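Local coordinates for protein homospermidine synthase (PDB 2PH5) that binds NAD and probably catalyses formation of the polyamine homospermidine, at residues E34-K39 against S399-I404; L172-D177 against M364-G369. All coordinates share one frame; numbering follows the deposited sequence.

In the fold
Interaction 1 joins elements far apart in sequence: the end of helix 23-35, in the nucleotide-binding part of the chain, lies against helix 391-408, which belongs to the C-terminal part. Interaction 2 keeps within that C-terminal part, bringing the end of helix 158-176 against the loop between strands 352-364 and 370-378. The two have no helix or strand in common, and their nearest atoms are about 17 Å apart. Chemistry follows place. Interaction 1 is buried and purely apolar, hydrocarbon against hydrocarbon with one methyl at a ring edge, near the NAD site. Interaction 2 is only partly buried; it starts from a methyl over an amide and runs outward to an arginine with a weak hydrogen bond to a sulfate, away from the annotated sites.

Interaction 1 (E34-K39 against S399-I404); sequences EKFDIK and SMISGI
F36 presents the edge of its ring to I401. The isoleucine methyl CD1 comes up close to the ring plane and stops 3.8 Å from CE2, so this is a methyl against the rim and not one lying over the pi face. I401 reaches that far because CG1 extends anti to its backbone N (chi1 -162°) and chi2 (64°) then turns CD1 toward F36; the two side chains run past one another in opposite senses. One helical turn on, I404 brings its CG2 to 4.3 Å from F36 CZ, approaching obliquely. The two isoleucines thus receive the far end of the phenyl ring.

K35 adds only the root of its side chain. Its CG lies 4.2 Å from I401 CG1, the two chains crossing at a slant, and then a bend at chi2 (-81°) turns the rest of the lysine away from helix 391-408. The methylene part does the packing and the ammonium is led off elsewhere.

Helix 23-35 follows the first strand of the Rossmann-type fold, V24 in its first turn binds NAD, and F36 is the first residue to leave its helical backbone. F16, at the start of the first strand, meets the F36 ring edge-to-face, while I401 also packs on L31 and I32, and I404 on F86 and I88 of strand 86-89. Helix 391-408 therefore lies along the nucleotide-binding layer, with the I404 side chain about 12 Å from the bound NAD.

No hydrogen bond or salt bridge links 34-39 to 399-404, so the contact between these segments rests on dispersion and on the fit of side-chain shapes.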
ATOM      1  N   GLU A  34      31.065 -12.170 -19.341  1.00 37.20           N
ATOM      2  CA  GLU A  34      30.254 -12.676 -20.437  1.00 39.02           C
ATOM      3  C   GLU A  34      30.572 -11.924 -21.728  1.00 39.39           C
ATOM      4  O   GLU A  34      30.500 -12.489 -22.817  1.00 41.34           O
ATOM      5  CB  GLU A  34      28.770 -12.527 -20.100  1.00 41.33           C
ATOM      6  CG  GLU A  34      27.825 -13.220 -21.071  1.00 45.36           C
ATOM      7  CD  GLU A  34      26.365 -12.939 -20.761  1.00 48.56           C
ATOM      8  OE1 GLU A  34      26.022 -12.804 -19.563  1.00 51.24           O
ATOM      9  OE2 GLU A  34      25.556 -12.860 -21.709  1.00 50.84           O
ATOM     10  N   LYS A  35      30.938 -10.653 -21.598  1.00 38.27           N
ATOM     11  CA  LYS A  35      31.257  -9.821 -22.748  1.00 38.25           C
ATOM     12  C   LYS A  35      32.752  -9.581 -22.949  1.00 37.77           C
ATOM     13  O   LYS A  35      33.167  -9.060 -23.985  1.00 37.94           O
ATOM     14  CB  LYS A  35      30.549  -8.473 -22.613  1.00 38.71           C
ATOM     15  CG  LYS A  35      29.076  -8.510 -22.934  1.00 37.88           C
ATOM     16  CD  LYS A  35      28.899  -8.466 -24.417  1.00 38.15           C
ATOM     17  CE  LYS A  35      27.467  -8.220 -24.796  1.00 38.50           C
ATOM     18  NZ  LYS A  35      27.385  -8.198 -26.277  1.00 39.65           N
ATOM     19  N   PHE A  36      33.566  -9.953 -21.970  1.00 37.43           N
ATOM     20  CA  PHE A  36      35.001  -9.735 -22.085  1.00 37.60           C
ATOM     21  C   PHE A  36      35.819 -10.999 -21.918  1.00 38.38           C
ATOM     22  O   PHE A  36      35.565 -11.801 -21.021  1.00 39.37           O
ATOM     23  CB  PHE A  36      35.448  -8.686 -21.065  1.00 33.90           C
ATOM     24  CG  PHE A  36      34.935  -7.313 -21.358  1.00 31.19           C
ATOM     25  CD1 PHE A  36      35.605  -6.482 -22.244  1.00 32.06           C
ATOM     26  CD2 PHE A  36      33.753  -6.865 -20.784  1.00 30.35           C
ATOM     27  CE1 PHE A  36      35.101  -5.217 -22.555  1.00 31.10           C
ATOM     28  CE2 PHE A  36      33.241  -5.603 -21.090  1.00 27.94           C
ATOM     29  CZ  PHE A  36      33.915  -4.780 -21.976  1.00 28.12           C
ATOM     30  N   ASP A  37      36.792 -11.178 -22.807  1.00 39.98           N
ATOM     31  CA  ASP A  37      37.680 -12.335 -22.760  1.00 41.75           C
ATOM     32  C   ASP A  37      38.821 -11.929 -21.843  1.00 41.17           C
ATOM     33  O   ASP A  37      39.993 -11.922 -22.221  1.00 42.91           O
ATOM     34  CB  ASP A  37      38.215 -12.660 -24.156  1.00 43.68           C
ATOM     35  CG  ASP A  37      39.195 -13.812 -24.144  1.00 44.28           C
ATOM     36  OD1 ASP A  37      38.918 -14.816 -23.452  1.00 44.90           O
ATOM     37  OD2 ASP A  37      40.234 -13.711 -24.826  1.00 45.38           O
ATOM     38  N   ILE A  38      38.440 -11.591 -20.622  1.00 40.15           N
ATOM     39  CA  ILE A  38      39.363 -11.126 -19.616  1.00 38.90           C
ATOM     40  C   ILE A  38      39.605 -12.185 -18.547  1.00 38.97           C
ATOM     41  O   ILE A  38      38.815 -13.123 -18.387  1.00 35.80           O
ATOM     42  CB  ILE A  38      38.799  -9.830 -18.989  1.00 39.44           C
ATOM     43  CG1 ILE A  38      39.895  -9.070 -18.264  1.00 43.20           C
ATOM     44  CG2 ILE A  38      37.658 -10.152 -18.043  1.00 37.53           C
ATOM     45  CD1 ILE A  38      39.460  -7.689 -17.804  1.00 46.24           C
ATOM     46  N   LYS A  39      40.716 -12.040 -17.835  1.00 38.46           N
ATOM     47  CA  LYS A  39      41.062 -12.972 -16.773  1.00 38.57           C
ATOM     48  C   LYS A  39      40.569 -12.372 -15.469  1.00 36.93           C
ATOM     49  O   LYS A  39      40.478 -11.150 -15.333  1.00 36.82           O
ATOM     50  CB  LYS A  39      42.582 -13.159 -16.670  1.00 41.21           C
ATOM     51  CG  LYS A  39      43.341 -13.129 -17.992  1.00 44.47           C
ATOM     52  CD  LYS A  39      44.845 -13.333 -17.771  1.00 46.39           C
ATOM     53  CE  LYS A  39      45.666 -13.014 -19.025  1.00 47.01           C
ATOM     54  NZ  LYS A  39      45.676 -11.560 -19.383  1.00 47.03           N
ATOM     55  N   SER A 399      22.600  -2.024 -19.108  1.00 25.64           N
ATOM     56  CA  SER A 399      22.913  -0.671 -19.561  1.00 27.80           C
ATOM     57  C   SER A 399      24.369  -0.296 -19.281  1.00 27.44           C
ATOM     58  O   SER A 399      25.050   0.298 -20.124  1.00 27.72           O
ATOM     59  CB  SER A 399      21.991   0.332 -18.866  1.00 28.69           C
ATOM     60  OG  SER A 399      20.643  -0.100 -18.956  1.00 33.93           O
HETATM   61  N   MSE A 400      24.841  -0.643 -18.091  1.00 26.16           N
HETATM   62  CA  MSE A 400      26.211  -0.342 -17.711  1.00 26.47           C
HETATM   63  C   MSE A 400      27.246  -1.065 -18.559  1.00 24.05           C
HETATM   64  O   MSE A 400      28.188  -0.444 -19.052  1.00 20.64           O
HETATM   65  CB  MSE A 400      26.431  -0.681 -16.245  1.00 32.07           C
HETATM   66  CG  MSE A 400      25.540   0.112 -15.329  1.00 42.05           C
HETATM   67 SE   MSE A 400      26.441   0.497 -13.691  1.00 61.51          SE
HETATM   68  CE  MSE A 400      27.370   2.103 -14.263  1.00 52.32           C
ATOM     69  N   ILE A 401      27.075  -2.373 -18.727  1.00 22.21           N
ATOM     70  CA  ILE A 401      28.019  -3.142 -19.519  1.00 21.37           C
ATOM     71  C   ILE A 401      28.028  -2.562 -20.936  1.00 21.12           C
ATOM     72  O   ILE A 401      29.060  -2.577 -21.595  1.00 20.46           O
ATOM     73  CB  ILE A 401      27.654  -4.672 -19.563  1.00 21.47           C
ATOM     74  CG1 ILE A 401      28.862  -5.507 -20.016  1.00 21.54           C
ATOM     75  CG2 ILE A 401      26.526  -4.927 -20.570  1.00 20.70           C
ATOM     76  CD1 ILE A 401      30.060  -5.470 -19.074  1.00 20.00           C
ATOM     77  N   SER A 402      26.891  -2.041 -21.404  1.00 18.71           N
ATOM     78  CA  SER A 402      26.841  -1.452 -22.742  1.00 17.46           C
ATOM     79  C   SER A 402      27.631  -0.149 -22.720  1.00 18.13           C
ATOM     80  O   SER A 402      28.442   0.110 -23.607  1.00 21.47           O
ATOM     81  CB  SER A 402      25.403  -1.144 -23.170  1.00 16.01           C
ATOM     82  OG  SER A 402      24.572  -2.283 -23.106  1.00 17.92           O
ATOM     83  N   GLY A 403      27.373   0.670 -21.706  1.00 16.81           N
ATOM     84  CA  GLY A 403      28.073   1.931 -21.568  1.00 18.39           C
ATOM     85  C   GLY A 403      29.570   1.721 -21.426  1.00 20.29           C
ATOM     86  O   GLY A 403      30.366   2.495 -21.964  1.00 20.48           O
ATOM     87  N   ILE A 404      29.956   0.674 -20.698  1.00 20.70           N
ATOM     88  CA  ILE A 404      31.368   0.363 -20.499  1.00 23.87           C
ATOM     89  C   ILE A 404      32.007   0.036 -21.849  1.00 24.77           C
ATOM     90  O   ILE A 404      33.099   0.508 -22.156  1.00 25.46           O
ATOM     91  CB  ILE A 404      31.559  -0.850 -19.518  1.00 23.11           C
ATOM     92  CG1 ILE A 404      31.129  -0.448 -18.100  1.00 22.23           C
ATOM     93  CG2 ILE A 404      33.018  -1.315 -19.517  1.00 20.18           C
ATOM     94  CD1 ILE A 404      31.218  -1.572 -17.061  1.00 20.66           C
TER

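Interaction 2 (L172-D177 against M364-G369); sequences LNIAKD and MGNQRG. With SO4 (sulfate ion), chain B.
I174 and N366 meet by van der Waals packing, a methyl on an amide face. The methyl CG2 of I174 sits squarely over the flat side-chain amide of N366, 3.6 Å above CG and about equally far from OD1 and ND2. The asparagine offers that face because chi2 is near -92°, while its ND2 is held by a hydrogen bond to the carbonyl of L198.

Local hydrogen bonds shape the loop. The hairpin connection between the antiparallel strands 352-364 and 370-378 folds as a type I beta turn from N366 to G369, closed by G369 N on N366 O at 2.9 Å. R368 N also points at N366 OD1, as in an Asx turn, although the place of that oxygen is less certain.

Polar groups meet on the outer side, without a hydrogen bond across the two segments. The carbonyl O of D177 lies over one face of the R368 guanidinium, 3.0 Å above its plane and off toward the rim, too steep for a hydrogen bond. Bends at chi2 and chi3 fold the arginine chain into that position. The D177 carboxylate looks elsewhere: OD2 is bonded to Y441 OH and, weakly, to K176 NZ. At the guanidinium edge, R368 NH1 gives a weak hydrogen bond of 2.9 Å to O3 of a sulfate, probably from the crystallisation liquor.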
ATOM      1  N   LEU A 172      11.910   8.331 -32.794  1.00 31.20           N
ATOM      2  CA  LEU A 172      12.062   7.949 -34.192  1.00 30.47           C
ATOM      3  C   LEU A 172      10.932   7.026 -34.646  1.00 32.17           C
ATOM      4  O   LEU A 172      10.403   7.196 -35.744  1.00 32.16           O
ATOM      5  CB  LEU A 172      13.420   7.275 -34.427  1.00 27.70           C
ATOM      6  CG  LEU A 172      14.685   8.082 -34.129  1.00 27.19           C
ATOM      7  CD1 LEU A 172      15.901   7.212 -34.379  1.00 23.56           C
ATOM      8  CD2 LEU A 172      14.740   9.346 -34.983  1.00 26.35           C
ATOM      9  N   ASN A 173      10.561   6.052 -33.814  1.00 32.48           N
ATOM     10  CA  ASN A 173       9.483   5.140 -34.191  1.00 32.95           C
ATOM     11  C   ASN A 173       8.185   5.894 -34.454  1.00 34.07           C
ATOM     12  O   ASN A 173       7.505   5.642 -35.444  1.00 34.03           O
ATOM     13  CB  ASN A 173       9.240   4.077 -33.116  1.00 30.83           C
ATOM     14  CG  ASN A 173      10.360   3.074 -33.030  1.00 31.82           C
ATOM     15  OD1 ASN A 173      11.249   3.047 -33.878  1.00 32.83           O
ATOM     16  ND2 ASN A 173      10.319   2.228 -32.010  1.00 31.27           N
ATOM     17  N   ILE A 174       7.840   6.823 -33.573  1.00 35.01           N
ATOM     18  CA  ILE A 174       6.614   7.587 -33.756  1.00 37.61           C
ATOM     19  C   ILE A 174       6.675   8.368 -35.065  1.00 39.06           C
ATOM     20  O   ILE A 174       5.652   8.608 -35.701  1.00 39.81           O
ATOM     21  CB  ILE A 174       6.387   8.579 -32.602  1.00 37.86           C
ATOM     22  CG1 ILE A 174       6.247   7.816 -31.279  1.00 36.18           C
ATOM     23  CG2 ILE A 174       5.138   9.412 -32.879  1.00 38.41           C
ATOM     24  CD1 ILE A 174       6.177   8.712 -30.062  1.00 33.45           C
ATOM     25  N   ALA A 175       7.882   8.766 -35.458  1.00 41.76           N
ATOM     26  CA  ALA A 175       8.085   9.511 -36.695  1.00 43.01           C
ATOM     27  C   ALA A 175       7.801   8.626 -37.912  1.00 44.40           C
ATOM     28  O   ALA A 175       7.134   9.059 -38.849  1.00 44.83           O
ATOM     29  CB  ALA A 175       9.515  10.059 -36.752  1.00 42.55           C
ATOM     30  N   LYS A 176       8.298   7.392 -37.906  1.00 44.85           N
ATOM     31  CA  LYS A 176       8.051   6.502 -39.033  1.00 46.88           C
ATOM     32  C   LYS A 176       6.565   6.134 -39.077  1.00 46.81           C
ATOM     33  O   LYS A 176       5.982   6.047 -40.155  1.00 47.66           O
ATOM     34  CB  LYS A 176       8.926   5.237 -38.946  1.00 48.36           C
ATOM     35  CG  LYS A 176       8.459   4.184 -37.945  1.00 52.70           C
ATOM     36  CD  LYS A 176       9.465   3.037 -37.781  1.00 53.60           C
ATOM     37  CE  LYS A 176       8.842   1.817 -37.071  1.00 54.20           C
ATOM     38  NZ  LYS A 176       8.236   2.094 -35.732  1.00 52.30           N
ATOM     39  N   ASP A 177       5.954   5.937 -37.907  1.00 46.86           N
ATOM     40  CA  ASP A 177       4.529   5.598 -37.818  1.00 46.23           C
ATOM     41  C   ASP A 177       3.655   6.785 -38.203  1.00 46.58           C
ATOM     42  O   ASP A 177       2.435   6.655 -38.292  1.00 46.94           O
ATOM     43  CB  ASP A 177       4.138   5.182 -36.398  1.00 46.39           C
ATOM     44  CG  ASP A 177       4.750   3.870 -35.974  1.00 46.93           C
ATOM     45  OD1 ASP A 177       4.620   2.872 -36.719  1.00 47.66           O
ATOM     46  OD2 ASP A 177       5.347   3.835 -34.878  1.00 47.79           O
HETATM   47  N   MSE A 364       3.435  11.148 -24.658  1.00 29.01           N
HETATM   48  CA  MSE A 364       2.042  11.531 -24.903  1.00 32.13           C
HETATM   49  C   MSE A 364       1.922  12.844 -25.684  1.00 32.94           C
HETATM   50  O   MSE A 364       2.753  13.740 -25.532  1.00 33.66           O
HETATM   51  CB  MSE A 364       1.301  11.675 -23.570  1.00 33.34           C
HETATM   52  CG  MSE A 364       1.273  10.414 -22.717  1.00 37.31           C
HETATM   53 SE   MSE A 364       1.247  10.800 -20.797  1.00 46.36          SE
HETATM   54  CE  MSE A 364       3.163  10.783 -20.485  1.00 37.38           C
ATOM     55  N   GLY A 365       0.884  12.948 -26.514  1.00 33.73           N
ATOM     56  CA  GLY A 365       0.667  14.152 -27.299  1.00 34.15           C
ATOM     57  C   GLY A 365       0.447  13.924 -28.786  1.00 35.52           C
ATOM     58  O   GLY A 365      -0.356  14.618 -29.416  1.00 35.95           O
ATOM     59  N   ASN A 366       1.156  12.952 -29.353  1.00 36.19           N
ATOM     60  CA  ASN A 366       1.037  12.654 -30.773  1.00 37.77           C
ATOM     61  C   ASN A 366      -0.323  12.069 -31.144  1.00 38.90           C
ATOM     62  O   ASN A 366      -0.915  11.302 -30.386  1.00 37.54           O
ATOM     63  CB  ASN A 366       2.149  11.698 -31.220  1.00 37.73           C
ATOM     64  CG  ASN A 366       2.139  11.463 -32.721  1.00 38.52           C
ATOM     65  OD1 ASN A 366       1.515  10.521 -33.209  1.00 37.47           O
ATOM     66  ND2 ASN A 366       2.817  12.335 -33.464  1.00 36.87           N
ATOM     67  N   GLN A 367      -0.798  12.438 -32.329  1.00 40.69           N
ATOM     68  CA  GLN A 367      -2.093  11.997 -32.826  1.00 42.00           C
ATOM     69  C   GLN A 367      -2.261  10.478 -32.888  1.00 41.34           C
ATOM     70  O   GLN A 367      -3.371   9.975 -32.731  1.00 40.36           O
ATOM     71  CB  GLN A 367      -2.344  12.622 -34.199  1.00 44.74           C
ATOM     72  CG  GLN A 367      -1.319  12.230 -35.250  1.00 50.26           C
ATOM     73  CD  GLN A 367      -1.319  13.154 -36.464  1.00 53.31           C
ATOM     74  OE1 GLN A 367      -0.683  12.854 -37.479  1.00 53.65           O
ATOM     75  NE2 GLN A 367      -2.023  14.288 -36.360  1.00 53.66           N
ATOM     76  N   ARG A 368      -1.167   9.749 -33.105  1.00 41.06           N
ATOM     77  CA  ARG A 368      -1.214   8.287 -33.173  1.00 41.18           C
ATOM     78  C   ARG A 368      -1.690   7.694 -31.850  1.00 39.47           C
ATOM     79  O   ARG A 368      -2.159   6.557 -31.804  1.00 39.36           O
ATOM     80  CB  ARG A 368       0.173   7.710 -33.479  1.00 45.01           C
ATOM     81  CG  ARG A 368       0.845   8.219 -34.739  1.00 48.32           C
ATOM     82  CD  ARG A 368       0.240   7.623 -35.980  1.00 50.24           C
ATOM     83  NE  ARG A 368       0.187   6.163 -35.941  1.00 50.47           N
ATOM     84  CZ  ARG A 368      -0.294   5.425 -36.934  1.00 51.74           C
ATOM     85  NH1 ARG A 368      -0.752   6.020 -38.027  1.00 50.06           N
ATOM     86  NH2 ARG A 368      -0.327   4.102 -36.842  1.00 52.21           N
ATOM     87  N   GLY A 369      -1.544   8.464 -30.773  1.00 37.52           N
ATOM     88  CA  GLY A 369      -1.945   8.001 -29.452  1.00 33.92           C
ATOM     89  C   GLY A 369      -0.746   7.902 -28.525  1.00 31.73           C
ATOM     90  O   GLY A 369       0.397   8.078 -28.960  1.00 29.49           O
TER
HETATM   91  S   SO4 B 502      -2.733   5.483 -40.423  1.00 81.02           S
HETATM   92  O1  SO4 B 502      -3.534   5.105 -41.601  1.00 81.18           O
HETATM   93  O2  SO4 B 502      -2.953   6.909 -40.107  1.00 79.15           O
HETATM   94  O3  SO4 B 502      -1.302   5.258 -40.719  1.00 80.73           O
HETATM   95  O4  SO4 B 502      -3.141   4.652 -39.273  1.00 81.28           O